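Local coordinates for protein aprataxin and PNK-like factor (Homo sapiens, PDB 5W7W) that acts as a histone chaperone and scaffold in DNA strand-break repair, its FHA domain binding XRCC1 and XRCC4, at residues 36-41 with 94-99. Residues are numbered along the deposited sequence; the frame is centred on the assembly and turned at random. Where two conformers were deposited one is given.
Sequences ITDKRV and LLVDKY. With FMT (formic acid), chain D.
The ring of Tyr99 is sandwiched between Ile36 and Lys98: Ile36 CG2 makes a CH-pi contact 4.1 Å from the ring centroid, toward the rim, and Lys98 CG lies over the middle of the opposite face. At the ring's edge, in its plane, sits Asp38 OD2. The Arg40 guanidinium has Leu95 CD1 over one face and the Asp38 carboxylate at its edge. These groups join two loops of the FHA beta sandwich, between strands 24-28 and 46-51 and between 91-93 and 100-105, illustrating how one carboxylate can organise a loop and tie it to a second loop of the same chain. The first loop also holds Arg30, bonded to Val41 O, and His45, touching Leu94, of the motif that probably serves phosphopeptide binding, as in FHA relatives.

Asp38 OD2 accepts from Tyr99 OH at 2.6 Å through its anti lone pair. Carboxylate and ring planes stand 78° apart. The syn lone pairs serve Arg40, which grips side-on, NE to Asp38 OD1 at 2.9 Å and NH2 to Asp38 OD2 at 2.8 Å. Asp38 OD1 also takes the backbone N-H of Arg40, closing an Asx turn within a type I turn. A bend at chi3 (-68°) folds the Arg40 chain back onto the carboxylate. An alanine at Asp38 would probably leave the guanidinium without its charge partner and the Tyr99 hydroxyl without its acceptor.

An apolar cluster backs these polar groups: Leu94 CD1 touches Ile36 CD1 and Val41 CG1, and Val41 CG2 meets Tyr99 CE2. Formic acid, probably from the crystallisation liquor, accepts from Lys98 NZ and Tyr99 N. A water accepts from Thr37 N and donates to Tyr99 OH at 2.8 Å.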
ATOM      1  N   ILE A  36       3.292  -8.244   8.926  1.00 15.64           N
ATOM      2  CA  ILE A  36       4.704  -8.088   8.624  1.00 14.37           C
ATOM      3  C   ILE A  36       5.475  -7.980   9.935  1.00 12.54           C
ATOM      4  O   ILE A  36       5.172  -7.123  10.772  1.00 14.84           O
ATOM      5  CB  ILE A  36       4.936  -6.844   7.755  1.00 13.00           C
ATOM      6  CG1 ILE A  36       4.243  -7.015   6.403  1.00 15.25           C
ATOM      7  CG2 ILE A  36       6.422  -6.571   7.593  1.00 14.82           C
ATOM      8  CD1 ILE A  36       4.256  -5.754   5.563  1.00 13.85           C
ATOM      9  N   THR A  37       6.457  -8.858  10.132  0.77 16.34           N
ATOM     10  CA  THR A  37       7.408  -8.757  11.238  0.77 16.33           C
ATOM     11  C   THR A  37       8.766  -8.790  10.559  0.77 17.36           C
ATOM     12  O   THR A  37       9.205  -9.841  10.083  0.77 18.34           O
ATOM     13  CB  THR A  37       7.264  -9.906  12.240  0.77 20.08           C
ATOM     14  OG1 THR A  37       5.949  -9.892  12.807  0.77 22.54           O
ATOM     15  CG2 THR A  37       8.291  -9.780  13.375  0.77 21.50           C
ATOM     16  N   ASP A  38       9.417  -7.639  10.484  1.00 16.66           N
ATOM     17  CA  ASP A  38      10.595  -7.502   9.639  1.00 15.35           C
ATOM     18  C   ASP A  38      11.293  -6.204   9.996  1.00 15.42           C
ATOM     19  O   ASP A  38      10.701  -5.129   9.874  1.00 16.26           O
ATOM     20  CB  ASP A  38      10.154  -7.512   8.174  1.00 16.29           C
ATOM     21  CG  ASP A  38      11.301  -7.730   7.196  1.00 13.74           C
ATOM     22  OD1 ASP A  38      12.423  -7.232   7.423  1.00 15.18           O
ATOM     23  OD2 ASP A  38      11.065  -8.417   6.196  1.00 14.85           O
ATOM     24  N   LYS A  39      12.554  -6.302  10.423  1.00 17.52           N
ATOM     25  CA  LYS A  39      13.321  -5.127  10.794  1.00 17.28           C
ATOM     26  C   LYS A  39      13.507  -4.160   9.631  1.00 15.40           C
ATOM     27  O   LYS A  39      13.813  -2.985   9.864  1.00 18.51           O
ATOM     28  CB  LYS A  39      14.691  -5.573  11.311  1.00 21.56           C
ATOM     29  CG  LYS A  39      15.512  -6.357  10.293  1.00 27.48           C
ATOM     30  N   ARG A  40      13.339  -4.616   8.392  1.00 13.42           N
ATOM     31  CA  ARG A  40      13.545  -3.770   7.222  1.00 12.75           C
ATOM     32  C   ARG A  40      12.366  -2.855   6.940  1.00 14.78           C
ATOM     33  O   ARG A  40      12.464  -1.971   6.082  1.00 14.76           O
ATOM     34  CB  ARG A  40      13.789  -4.645   5.993  1.00 13.14           C
ATOM     35  CG  ARG A  40      15.068  -5.498   6.088  1.00 14.05           C
ATOM     36  CD  ARG A  40      15.160  -6.499   4.955  1.00 14.18           C
ATOM     37  NE  ARG A  40      14.138  -7.525   5.075  1.00 14.80           N
ATOM     38  CZ  ARG A  40      13.998  -8.549   4.247  1.00 14.18           C
ATOM     39  NH1 ARG A  40      14.840  -8.711   3.241  1.00 15.85           N
ATOM     40  NH2 ARG A  40      13.014  -9.410   4.431  1.00 16.07           N
ATOM     41  N   VAL A  41      11.249  -3.046   7.622  1.00 12.77           N
ATOM     42  CA  VAL A  41      10.042  -2.267   7.395  1.00 11.59           C
ATOM     43  C   VAL A  41       9.710  -1.541   8.684  1.00 13.34           C
ATOM     44  O   VAL A  41       9.588  -2.167   9.740  1.00 13.12           O
ATOM     45  CB  VAL A  41       8.882  -3.173   6.958  1.00 10.53           C
ATOM     46  CG1 VAL A  41       7.633  -2.361   6.701  1.00 13.42           C
ATOM     47  CG2 VAL A  41       9.261  -3.948   5.711  1.00 13.86           C
ATOM     48  N   LEU A  94       6.414  -2.367  -0.027  1.00  7.90           N
ATOM     49  CA  LEU A  94       7.163  -1.807   1.088  1.00  9.11           C
ATOM     50  C   LEU A  94       8.644  -2.163   1.048  1.00 10.67           C
ATOM     51  O   LEU A  94       9.444  -1.503   1.719  1.00 10.52           O
ATOM     52  CB  LEU A  94       6.553  -2.241   2.426  1.00 10.10           C
ATOM     53  CG  LEU A  94       5.091  -1.851   2.621  1.00 11.16           C
ATOM     54  CD1 LEU A  94       4.658  -2.272   4.024  1.00 18.70           C
ATOM     55  CD2 LEU A  94       4.873  -0.385   2.431  1.00 15.32           C
ATOM     56  N   LEU A  95       9.032  -3.187   0.297  1.00  8.90           N
ATOM     57  CA  LEU A  95      10.420  -3.443  -0.074  1.00  9.71           C
ATOM     58  C   LEU A  95      10.436  -3.605  -1.586  1.00  8.82           C
ATOM     59  O   LEU A  95       9.399  -3.787  -2.228  1.00  9.50           O
ATOM     60  CB  LEU A  95      11.009  -4.692   0.603  1.00  9.39           C
ATOM     61  CG  LEU A  95      11.119  -4.626   2.118  1.00  9.77           C
ATOM     62  CD1 LEU A  95      11.578  -5.967   2.634  1.00 11.86           C
ATOM     63  CD2 LEU A  95      12.093  -3.534   2.559  1.00 10.66           C
ATOM     64  N   VAL A  96      11.619  -3.546  -2.189  1.00  8.95           N
ATOM     65  CA  VAL A  96      11.674  -3.523  -3.646  1.00 10.45           C
ATOM     66  C   VAL A  96      11.058  -4.778  -4.242  1.00 10.43           C
ATOM     67  O   VAL A  96      10.481  -4.721  -5.332  1.00 12.77           O
ATOM     68  CB  VAL A  96      13.124  -3.290  -4.133  1.00 10.97           C
ATOM     69  CG1 VAL A  96      14.026  -4.440  -3.740  1.00 11.80           C
ATOM     70  CG2 VAL A  96      13.148  -3.085  -5.646  1.00 12.83           C
ATOM     71  N   ASP A  97      11.193  -5.917  -3.565  1.00 10.50           N
ATOM     72  CA  ASP A  97      10.814  -7.214  -4.118  1.00 11.26           C
ATOM     73  C   ASP A  97      10.024  -8.055  -3.128  1.00 13.88           C
ATOM     74  O   ASP A  97       9.960  -9.278  -3.276  1.00 15.96           O
ATOM     75  CB  ASP A  97      12.040  -7.988  -4.599  1.00 14.57           C
ATOM     76  CG  ASP A  97      13.047  -8.226  -3.503  1.00 15.10           C
ATOM     77  OD1 ASP A  97      12.822  -7.828  -2.341  1.00 14.42           O
ATOM     78  OD2 ASP A  97      14.115  -8.814  -3.813  1.00 21.06           O
ATOM     79  N   LYS A  98       9.429  -7.432  -2.118  1.00 10.92           N
ATOM     80  CA  LYS A  98       8.708  -8.157  -1.084  1.00 10.10           C
ATOM     81  C   LYS A  98       7.649  -7.225  -0.511  1.00  8.64           C
ATOM     82  O   LYS A  98       7.793  -5.998  -0.566  1.00 10.28           O
ATOM     83  CB  LYS A  98       9.664  -8.627   0.023  1.00 12.84           C
ATOM     84  CG  LYS A  98       9.089  -9.659   0.970  1.00 13.95           C
ATOM     85  CD  LYS A  98      10.152 -10.182   1.953  1.00 16.10           C
ATOM     86  CE  LYS A  98       9.607 -11.211   2.944  1.00 15.48           C
ATOM     87  NZ  LYS A  98       9.057 -12.405   2.271  1.00 20.24           N
ATOM     88  N   TYR A  99       6.584  -7.807   0.042  1.00  9.31           N
ATOM     89  CA  TYR A  99       5.472  -7.032   0.583  1.00  9.09           C
ATOM     90  C   TYR A  99       4.853  -6.129  -0.490  1.00  9.49           C
ATOM     91  O   TYR A  99       4.724  -4.906  -0.328  1.00  8.83           O
ATOM     92  CB  TYR A  99       5.891  -6.237   1.824  1.00 10.14           C
ATOM     93  CG  TYR A  99       6.630  -7.062   2.852  1.00 10.67           C
ATOM     94  CD1 TYR A  99       6.043  -8.188   3.412  1.00 10.96           C
ATOM     95  CD2 TYR A  99       7.910  -6.725   3.255  1.00 10.91           C
ATOM     96  CE1 TYR A  99       6.710  -8.950   4.361  1.00 12.03           C
ATOM     97  CE2 TYR A  99       8.588  -7.487   4.197  1.00 12.81           C
ATOM     98  CZ  TYR A  99       7.984  -8.591   4.739  1.00 12.69           C
ATOM     99  OH  TYR A  99       8.667  -9.361   5.673  1.00 14.52           O
TER
HETATM  100  C   FMT D 202       5.614 -11.011   1.176  1.00 17.00           C
HETATM  101  O1  FMT D 202       6.199 -11.843   1.879  1.00 21.07           O
HETATM  102  O2  FMT D 202       6.004 -10.733   0.044  1.00 15.74           O
HETATM  103  O   HOH W   1       7.129 -10.464   7.776  1.00 20.75           O